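Local coordinates for putative leucoanthocyanidin reductase 1 (Vitis vinifera, PDB 3I6I), which reduces leucoanthocyanidins with NADPH, probably yielding flavan-3-ols of the catechin type, as an enzyme of flavonoid metabolism with a Rossmann fold, at residues Glu94-Gln99 and Leu116-Gly121; Arg142-Val147 and Tyr156-Ser161. One frame throughout, in Å; residues are numbered along the deposited sequence.

Interaction 1 of 2, residues Glu94-Gln99 and Leu116-Gly121; sequences ESILDQ and LPSEFG. With NDP (NADPH dihydro-nicotinamide-adenine-dinucleotide phosphate), chain B.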
loop_
_atom_site.group_PDB
_atom_site.type_symbol
_atom_site.label_atom_id
_atom_site.label_comp_id
_atom_site.label_asym_id
_atom_site.label_seq_id
_atom_site.Cartn_x
_atom_site.Cartn_y
_atom_site.Cartn_z
ATOM N N GLU A 94 3.917 -5.900 -10.582
ATOM C CA GLU A 94 4.362 -6.908 -11.531
ATOM C C GLU A 94 4.386 -8.333 -10.954
ATOM O O GLU A 94 4.397 -9.287 -11.712
ATOM C CB GLU A 94 5.755 -6.537 -12.120
ATOM C CG GLU A 94 7.001 -6.780 -11.210
ATOM C CD GLU A 94 6.992 -5.987 -9.881
ATOM O OE1 GLU A 94 6.719 -4.756 -9.889
ATOM O OE2 GLU A 94 7.252 -6.604 -8.815
ATOM N N SER A 95 4.379 -8.476 -9.626
ATOM C CA SER A 95 4.549 -9.776 -8.966
ATOM C C SER A 95 3.333 -10.268 -8.201
ATOM O O SER A 95 3.450 -11.175 -7.377
ATOM C CB SER A 95 5.750 -9.701 -7.994
ATOM O OG SER A 95 6.906 -9.214 -8.649
ATOM N N ILE A 96 2.155 -9.699 -8.451
ATOM C CA ILE A 96 0.977 -10.077 -7.659
ATOM C C ILE A 96 0.682 -11.615 -7.736
ATOM O O ILE A 96 0.412 -12.248 -6.714
ATOM C CB ILE A 96 -0.268 -9.263 -8.084
ATOM C CG1 ILE A 96 -0.045 -7.776 -7.805
ATOM C CG2 ILE A 96 -1.516 -9.786 -7.349
ATOM C CD1 ILE A 96 0.395 -7.465 -6.368
ATOM N N LEU A 97 0.728 -12.206 -8.910
ATOM C CA LEU A 97 0.422 -13.669 -9.019
ATOM C C LEU A 97 1.549 -14.596 -8.477
ATOM O O LEU A 97 1.330 -15.793 -8.259
ATOM C CB LEU A 97 0.041 -14.022 -10.423
ATOM C CG LEU A 97 -1.194 -13.381 -10.999
ATOM C CD1 LEU A 97 -1.410 -13.885 -12.412
ATOM C CD2 LEU A 97 -2.383 -13.601 -10.112
ATOM N N ASP A 98 2.719 -14.029 -8.170
ATOM C CA ASP A 98 3.766 -14.763 -7.438
ATOM C C ASP A 98 3.251 -15.165 -6.057
ATOM O O ASP A 98 3.803 -16.048 -5.389
ATOM C CB ASP A 98 5.042 -13.916 -7.249
ATOM C CG ASP A 98 5.838 -13.684 -8.551
ATOM O OD1 ASP A 98 5.584 -14.362 -9.569
ATOM O OD2 ASP A 98 6.755 -12.819 -8.517
ATOM N N GLN A 99 2.189 -14.499 -5.603
ATOM C CA GLN A 99 1.602 -14.815 -4.319
ATOM C C GLN A 99 0.827 -16.146 -4.314
ATOM O O GLN A 99 0.532 -16.674 -3.241
ATOM C CB GLN A 99 0.682 -13.684 -3.871
ATOM C CG GLN A 99 1.434 -12.425 -3.519
ATOM C CD GLN A 99 0.524 -11.282 -3.183
ATOM O OE1 GLN A 99 0.492 -10.799 -2.031
ATOM N NE2 GLN A 99 -0.263 -10.866 -4.166
ATOM N N LEU A 116 -1.619 -10.959 5.276
ATOM C CA LEU A 116 -1.948 -9.706 4.581
ATOM C C LEU A 116 -1.360 -9.714 3.165
ATOM O O LEU A 116 -0.130 -9.537 3.007
ATOM C CB LEU A 116 -1.404 -8.473 5.340
ATOM C CG LEU A 116 -2.141 -8.007 6.610
ATOM C CD1 LEU A 116 -2.204 -9.130 7.703
ATOM C CD2 LEU A 116 -1.451 -6.763 7.205
ATOM N N PRO A 117 -2.198 -9.961 2.145
ATOM C CA PRO A 117 -1.631 -9.917 0.783
ATOM C C PRO A 117 -1.281 -8.510 0.368
ATOM O O PRO A 117 -1.594 -7.543 1.085
ATOM C CB PRO A 117 -2.726 -10.494 -0.093
ATOM C CG PRO A 117 -4.003 -10.213 0.709
ATOM C CD PRO A 117 -3.653 -10.255 2.132
ATOM N N SER A 118 -0.651 -8.409 -0.806
ATOM C CA SER A 118 -0.136 -7.150 -1.313
ATOM C C SER A 118 -1.257 -6.321 -1.879
ATOM O O SER A 118 -1.572 -6.377 -3.070
ATOM C CB SER A 118 0.963 -7.351 -2.344
ATOM O OG SER A 118 1.574 -6.104 -2.618
ATOM N N GLU A 119 -1.887 -5.612 -0.960
ATOM C CA GLU A 119 -3.039 -4.745 -1.225
ATOM C C GLU A 119 -2.511 -3.285 -1.215
ATOM O O GLU A 119 -1.900 -2.831 -2.188
ATOM C CB GLU A 119 -4.143 -5.024 -0.175
ATOM C CG GLU A 119 -4.823 -6.413 -0.324
ATOM C CD GLU A 119 -5.950 -6.410 -1.326
ATOM O OE1 GLU A 119 -6.509 -5.309 -1.600
ATOM O OE2 GLU A 119 -6.282 -7.496 -1.868
ATOM N N PHE A 120 -2.645 -2.591 -0.081
ATOM C CA PHE A 120 -2.011 -1.302 0.168
ATOM C C PHE A 120 -2.433 -0.220 -0.784
ATOM O O PHE A 120 -1.640 0.649 -1.111
ATOM C CB PHE A 120 -0.459 -1.426 0.288
ATOM C CG PHE A 120 -0.054 -2.363 1.390
ATOM C CD1 PHE A 120 0.260 -3.668 1.115
ATOM C CD2 PHE A 120 -0.106 -1.958 2.738
ATOM C CE1 PHE A 120 0.567 -4.562 2.134
ATOM C CE2 PHE A 120 0.181 -2.855 3.766
ATOM C CZ PHE A 120 0.504 -4.170 3.475
ATOM N N GLY A 121 -3.694 -0.259 -1.215
ATOM C CA GLY A 121 -4.257 0.862 -1.974
ATOM C C GLY A 121 -5.770 0.901 -1.838
ATOM O O GLY A 121 -6.294 1.123 -0.736
HETATM P PA NDP B . 8.196 -2.525 -4.886
HETATM O O1A NDP B . 8.470 -2.882 -6.326
HETATM O O2A NDP B . 8.791 -1.103 -4.322
HETATM O O5B NDP B . 8.689 -3.622 -3.816
HETATM C C5B NDP B . 8.409 -4.970 -4.026
HETATM C C4B NDP B . 9.133 -5.830 -3.062
HETATM O O4B NDP B . 8.656 -7.182 -3.427
HETATM C C3B NDP B . 10.666 -5.823 -3.293
HETATM O O3B NDP B . 11.395 -5.990 -2.048
HETATM C C2B NDP B . 10.885 -7.039 -4.191
HETATM O O2B NDP B . 12.202 -7.555 -3.998
HETATM C C1B NDP B . 9.877 -8.003 -3.571
HETATM N N9A NDP B . 9.509 -9.163 -4.384
HETATM C C8A NDP B . 8.939 -9.114 -5.588
HETATM N N7A NDP B . 8.716 -10.361 -6.012
HETATM C C5A NDP B . 9.132 -11.207 -5.064
HETATM C C6A NDP B . 9.154 -12.599 -4.956
HETATM N N6A NDP B . 8.670 -13.364 -5.937
HETATM N N1A NDP B . 9.666 -13.157 -3.841
HETATM C C2A NDP B . 10.125 -12.392 -2.852
HETATM N N3A NDP B . 10.107 -11.054 -2.910
HETATM C C4A NDP B . 9.626 -10.447 -4.018
HETATM O O3 NDP B . 6.608 -2.474 -4.695
HETATM P PN NDP B . 5.656 -1.289 -4.091
HETATM O O1N NDP B . 5.942 -0.796 -2.723
HETATM O O2N NDP B . 5.582 -0.244 -5.265
HETATM O O5D NDP B . 4.220 -2.084 -4.197
HETATM C C5D NDP B . 3.778 -2.914 -3.113
HETATM C C4D NDP B . 2.275 -2.946 -3.105
HETATM O O4D NDP B . 1.905 -1.600 -2.697
HETATM C C3D NDP B . 1.621 -3.203 -4.439
HETATM O O3D NDP B . 0.417 -3.930 -4.218
HETATM C C2D NDP B . 1.264 -1.803 -4.904
HETATM O O2D NDP B . 0.084 -1.894 -5.677
HETATM C C1D NDP B . 0.938 -1.080 -3.600
HETATM N N1N NDP B . 1.283 0.387 -3.561
HETATM C C2N NDP B . 0.401 1.341 -2.997
HETATM C C3N NDP B . 0.538 2.633 -3.287
HETATM C C7N NDP B . -0.409 3.663 -2.643
HETATM O O7N NDP B . -1.267 3.311 -1.825
HETATM N N7N NDP B . -0.194 4.931 -2.951
HETATM C C4N NDP B . 1.649 3.079 -4.251
HETATM C C5N NDP B . 2.790 2.069 -4.277
HETATM C C6N NDP B . 2.598 0.817 -3.882
HETATM P P2B NDP B . 13.291 -7.448 -5.271
HETATM O O1X NDP B . 13.645 -6.023 -5.504
HETATM O O2X NDP B . 14.471 -8.413 -4.817
HETATM O O3X NDP B . 12.571 -8.100 -6.521
HETATM O O HOH W 1 -2.388 -8.980 -3.863
#

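Interaction 2 of 2, residues Arg142-Val147 and Tyr156-Ser161; sequences RVRQLV and YICCNS. With NDP (NADPH dihydro-nicotinamide-adenine-dinucleotide phosphate), chain B.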
loop_
_atom_site.group_PDB
_atom_site.type_symbol
_atom_site.label_atom_id
_atom_site.label_comp_id
_atom_site.label_asym_id
_atom_site.label_seq_id
_atom_site.Cartn_x
_atom_site.Cartn_y
_atom_site.Cartn_z
ATOM N N ARG A 142 -8.085 -12.206 -7.680
ATOM C CA ARG A 142 -7.808 -13.645 -7.829
ATOM C C ARG A 142 -7.040 -14.129 -6.592
ATOM O O ARG A 142 -7.332 -15.186 -6.031
ATOM C CB ARG A 142 -7.052 -13.895 -9.142
ATOM C CG ARG A 142 -7.076 -15.344 -9.622
ATOM C CD ARG A 142 -5.888 -16.056 -9.237
ATOM N NE ARG A 142 -5.779 -17.371 -9.904
ATOM C CZ ARG A 142 -6.229 -18.540 -9.423
ATOM N NH1 ARG A 142 -6.920 -18.622 -8.269
ATOM N NH2 ARG A 142 -5.996 -19.645 -10.127
ATOM N N VAL A 143 -6.085 -13.362 -6.117
ATOM C CA VAL A 143 -5.385 -13.706 -4.898
ATOM C C VAL A 143 -6.355 -13.723 -3.693
ATOM O O VAL A 143 -6.314 -14.652 -2.898
ATOM C CB VAL A 143 -4.203 -12.823 -4.638
ATOM C CG1 VAL A 143 -3.640 -13.009 -3.233
ATOM C CG2 VAL A 143 -3.120 -13.054 -5.741
ATOM N N ARG A 144 -7.252 -12.770 -3.616
ATOM C CA ARG A 144 -8.205 -12.744 -2.474
ATOM C C ARG A 144 -9.109 -13.984 -2.520
ATOM O O ARG A 144 -9.374 -14.603 -1.469
ATOM C CB ARG A 144 -9.115 -11.526 -2.535
ATOM C CG ARG A 144 -8.531 -10.183 -2.193
ATOM C CD ARG A 144 -9.619 -9.143 -2.141
ATOM N NE ARG A 144 -9.104 -7.832 -1.767
ATOM C CZ ARG A 144 -9.871 -6.815 -1.335
ATOM N NH1 ARG A 144 -11.192 -6.920 -1.239
ATOM N NH2 ARG A 144 -9.319 -5.666 -1.026
ATOM N N GLN A 145 -9.567 -14.336 -3.732
ATOM C CA GLN A 145 -10.436 -15.531 -3.944
ATOM C C GLN A 145 -9.681 -16.764 -3.448
ATOM O O GLN A 145 -10.229 -17.570 -2.678
ATOM C CB GLN A 145 -10.886 -15.682 -5.419
ATOM C CG GLN A 145 -11.345 -17.098 -5.866
ATOM C CD GLN A 145 -10.196 -17.936 -6.519
ATOM O OE1 GLN A 145 -9.463 -17.407 -7.378
ATOM N NE2 GLN A 145 -9.999 -19.211 -6.061
ATOM N N LEU A 146 -8.439 -16.924 -3.899
ATOM C CA LEU A 146 -7.602 -18.047 -3.428
ATOM C C LEU A 146 -7.387 -18.075 -1.907
ATOM O O LEU A 146 -7.529 -19.138 -1.258
ATOM C CB LEU A 146 -6.259 -18.092 -4.167
ATOM C CG LEU A 146 -5.440 -19.357 -3.940
ATOM C CD1 LEU A 146 -6.201 -20.589 -4.403
ATOM C CD2 LEU A 146 -4.092 -19.233 -4.651
ATOM N N VAL A 147 -7.073 -16.937 -1.323
ATOM C CA VAL A 147 -6.893 -16.845 0.133
ATOM C C VAL A 147 -8.145 -17.307 0.866
ATOM O O VAL A 147 -8.098 -18.119 1.810
ATOM C CB VAL A 147 -6.538 -15.427 0.521
ATOM C CG1 VAL A 147 -6.662 -15.197 2.061
ATOM C CG2 VAL A 147 -5.116 -15.051 0.002
ATOM N N TYR A 156 -7.136 -7.291 4.662
ATOM C CA TYR A 156 -6.878 -6.528 3.422
ATOM C C TYR A 156 -6.692 -5.058 3.765
ATOM O O TYR A 156 -7.643 -4.418 4.251
ATOM C CB TYR A 156 -8.049 -6.684 2.448
ATOM C CG TYR A 156 -8.388 -8.107 2.050
ATOM C CD1 TYR A 156 -7.390 -9.076 1.859
ATOM C CD2 TYR A 156 -9.723 -8.467 1.783
ATOM C CE1 TYR A 156 -7.710 -10.360 1.474
ATOM C CE2 TYR A 156 -10.051 -9.766 1.359
ATOM C CZ TYR A 156 -9.038 -10.703 1.202
ATOM O OH TYR A 156 -9.295 -12.027 0.836
ATOM N N ILE A 157 -5.465 -4.555 3.577
ATOM C CA ILE A 157 -5.102 -3.176 3.912
ATOM C C ILE A 157 -5.445 -2.247 2.755
ATOM O O ILE A 157 -4.753 -2.239 1.710
ATOM C CB ILE A 157 -3.586 -3.021 4.295
ATOM C CG1 ILE A 157 -3.180 -3.834 5.516
ATOM C CG2 ILE A 157 -3.226 -1.493 4.515
ATOM C CD1 ILE A 157 -3.925 -3.444 6.862
ATOM N N CYS A 158 -6.507 -1.476 2.906
ATOM C CA CYS A 158 -6.972 -0.556 1.835
ATOM C C CYS A 158 -6.641 0.861 2.296
ATOM O O CYS A 158 -7.514 1.641 2.732
ATOM C CB CYS A 158 -8.465 -0.746 1.516
ATOM S SG CYS A 158 -8.910 -2.487 1.084
ATOM N N CYS A 159 -5.350 1.187 2.214
ATOM C CA CYS A 159 -4.846 2.390 2.823
ATOM C C CYS A 159 -4.908 3.670 1.972
ATOM O O CYS A 159 -4.419 4.737 2.411
ATOM C CB CYS A 159 -3.428 2.199 3.346
ATOM S SG CYS A 159 -2.289 1.695 2.026
ATOM N N ASN A 160 -5.445 3.570 0.776
ATOM C CA ASN A 160 -5.653 4.737 -0.079
ATOM C C ASN A 160 -4.291 5.314 -0.511
ATOM O O ASN A 160 -3.386 4.537 -0.720
ATOM C CB ASN A 160 -6.602 5.737 0.562
ATOM C CG ASN A 160 -8.045 5.237 0.533
ATOM O OD1 ASN A 160 -8.515 4.681 -0.477
ATOM N ND2 ASN A 160 -8.748 5.385 1.671
ATOM N N SER A 161 -4.146 6.622 -0.703
ATOM C CA SER A 161 -2.932 7.135 -1.331
ATOM C C SER A 161 -1.804 7.459 -0.345
ATOM O O SER A 161 -2.028 8.092 0.683
ATOM C CB SER A 161 -3.267 8.390 -2.158
ATOM O OG SER A 161 -4.132 8.033 -3.206
HETATM P PA NDP B . 8.196 -2.525 -4.886
HETATM O O1A NDP B . 8.470 -2.882 -6.326
HETATM O O2A NDP B . 8.791 -1.103 -4.322
HETATM O O5B NDP B . 8.689 -3.622 -3.816
HETATM C C5B NDP B . 8.409 -4.970 -4.026
HETATM C C4B NDP B . 9.133 -5.830 -3.062
HETATM O O4B NDP B . 8.656 -7.182 -3.427
HETATM C C3B NDP B . 10.666 -5.823 -3.293
HETATM O O3B NDP B . 11.395 -5.990 -2.048
HETATM C C2B NDP B . 10.885 -7.039 -4.191
HETATM O O2B NDP B . 12.202 -7.555 -3.998
HETATM C C1B NDP B . 9.877 -8.003 -3.571
HETATM N N9A NDP B . 9.509 -9.163 -4.384
HETATM C C8A NDP B . 8.939 -9.114 -5.588
HETATM N N7A NDP B . 8.716 -10.361 -6.012
HETATM C C5A NDP B . 9.132 -11.207 -5.064
HETATM C C6A NDP B . 9.154 -12.599 -4.956
HETATM N N6A NDP B . 8.670 -13.364 -5.937
HETATM N N1A NDP B . 9.666 -13.157 -3.841
HETATM C C2A NDP B . 10.125 -12.392 -2.852
HETATM N N3A NDP B . 10.107 -11.054 -2.910
HETATM C C4A NDP B . 9.626 -10.447 -4.018
HETATM O O3 NDP B . 6.608 -2.474 -4.695
HETATM P PN NDP B . 5.656 -1.289 -4.091
HETATM O O1N NDP B . 5.942 -0.796 -2.723
HETATM O O2N NDP B . 5.582 -0.244 -5.265
HETATM O O5D NDP B . 4.220 -2.084 -4.197
HETATM C C5D NDP B . 3.778 -2.914 -3.113
HETATM C C4D NDP B . 2.275 -2.946 -3.105
HETATM O O4D NDP B . 1.905 -1.600 -2.697
HETATM C C3D NDP B . 1.621 -3.203 -4.439
HETATM O O3D NDP B . 0.417 -3.930 -4.218
HETATM C C2D NDP B . 1.264 -1.803 -4.904
HETATM O O2D NDP B . 0.084 -1.894 -5.677
HETATM C C1D NDP B . 0.938 -1.080 -3.600
HETATM N N1N NDP B . 1.283 0.387 -3.561
HETATM C C2N NDP B . 0.401 1.341 -2.997
HETATM C C3N NDP B . 0.538 2.633 -3.287
HETATM C C7N NDP B . -0.409 3.663 -2.643
HETATM O O7N NDP B . -1.267 3.311 -1.825
HETATM N N7N NDP B . -0.194 4.931 -2.951
HETATM C C4N NDP B . 1.649 3.079 -4.251
HETATM C C5N NDP B . 2.790 2.069 -4.277
HETATM C C6N NDP B . 2.598 0.817 -3.882
HETATM P P2B NDP B . 13.291 -7.448 -5.271
HETATM O O1X NDP B . 13.645 -6.023 -5.504
HETATM O O2X NDP B . 14.471 -8.413 -4.817
HETATM O O3X NDP B . 12.571 -8.100 -6.521
#

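Interaction 1 of 2, residues Glu94-Gln99 and Leu116-Gly121
A single glutamine side chain, that of Q99, ties the two loops together with both ends of its amide. Its OE1 accepts the backbone N-H of S118 at 2.9 Å, with an N-H...O angle of 154° and the donor in the carbonyl plane on a lone pair; S89 OG also bonds to this oxygen. The other end, NE2, reaches back 3.0 Å to I96 O, which lies close to the amide plane and also accepts the backbone N-H of Q99, and it bonds to a water that in turn donates to S118 O. With OE1 and NE2 both engaged, rotation of the amide is fixed. Beyond CG the chain of Q99 is extended (chi2 176°), which carries the amide across to S118. Around this polar link the packing is light: Q99 OE1 lies 3.6 Å from P117 CA, and I96 CD1 comes within 4.0 Å of S118 O. K140, on helix 133-149, touches the I96 side chain and makes weak bonds to S118 O and E119 O.

The cofactor meets both loops. A chi1 of -170° puts S118 OG opposite the backbone N, where it accepts from NADPH O3D at 2.9 Å and also bonds to V91 O. At the other end of the dinucleotide, N6A of the adenine donates to D98 OD2 over a rather long 3.3 Å, while S95 OG lies beside N7A. Segment 94-99 thus meets the adenine and 116-121 the nicotinamide ribose. S118 is the middle residue of an inverse gamma turn, its N-H turned to Q99 and its hydroxyl to the cofactor. Loops following parallel strands 86-89 and 114-116 and gathered round one dinucleotide are characteristic of the NADP-binding Rossmann fold.

Interaction 2 of 2, residues Arg142-Val147 and Tyr156-Ser161
R144 lies flat over the ring of Y156, and this stack is the tightly packed part of the contact. The guanidinium and ring planes are 12° apart with centres 4.1 Å from each other, and Y156 CD2 sits 3.5 Å from R144 CZ. Because CZ is 34° off the ring normal, the cation-pi contact is off-centre; R144 CD stands more squarely over the face, making a CH-pi contact. Extended from CG to NE, the chain of R144 runs above the ring, with CB 3.4 Å from Y156 OH. E119 forms a salt bridge with R144 NE, and Y156 OH is hydrogen-bonded to E148 OE2, so both polar groups have partners beyond the stack.

The rest is looser. C158 SG lies at the guanidinium edge, 3.8 Å from R144 NH2, and V147 CG1 only grazes Y156 OH at 4.3 Å. R142, on another side of the helix, is exposed in the isolated molecule, although a crystal neighbour touches it.

The axes of helix segment 142-147 and strand segment 156-158 come within 12.3 Å and run roughly antiparallel, at 149°; the first belongs to helix 133-149. Helix 99-109 packs against V147 and L146, while strand 217-220 pairs with Y156 and C158.

Overall arrangement
Both interactions are buried and touch NADPH, but their chemistry differs. Interaction 1 joins two loops that follow strands of the five-stranded sheet, and it rests on directed hydrogen bonds and a water, with 137 Å² buried. Interaction 2 packs a helix on strand 155-158, which pairs with 217-220, burying 213 Å² mainly through a stacked cation and ring. Their centres are about 8 Å apart and they meet directly: E119 OE2 of interaction 1 bridges to R144 NE of interaction 2 at 2.8 Å, and F120 N probably bonds to I157 O at 2.8 Å. Segment 116-121 therefore takes part in cofactor binding and is also joined to helix 133-149 and strand 155-158.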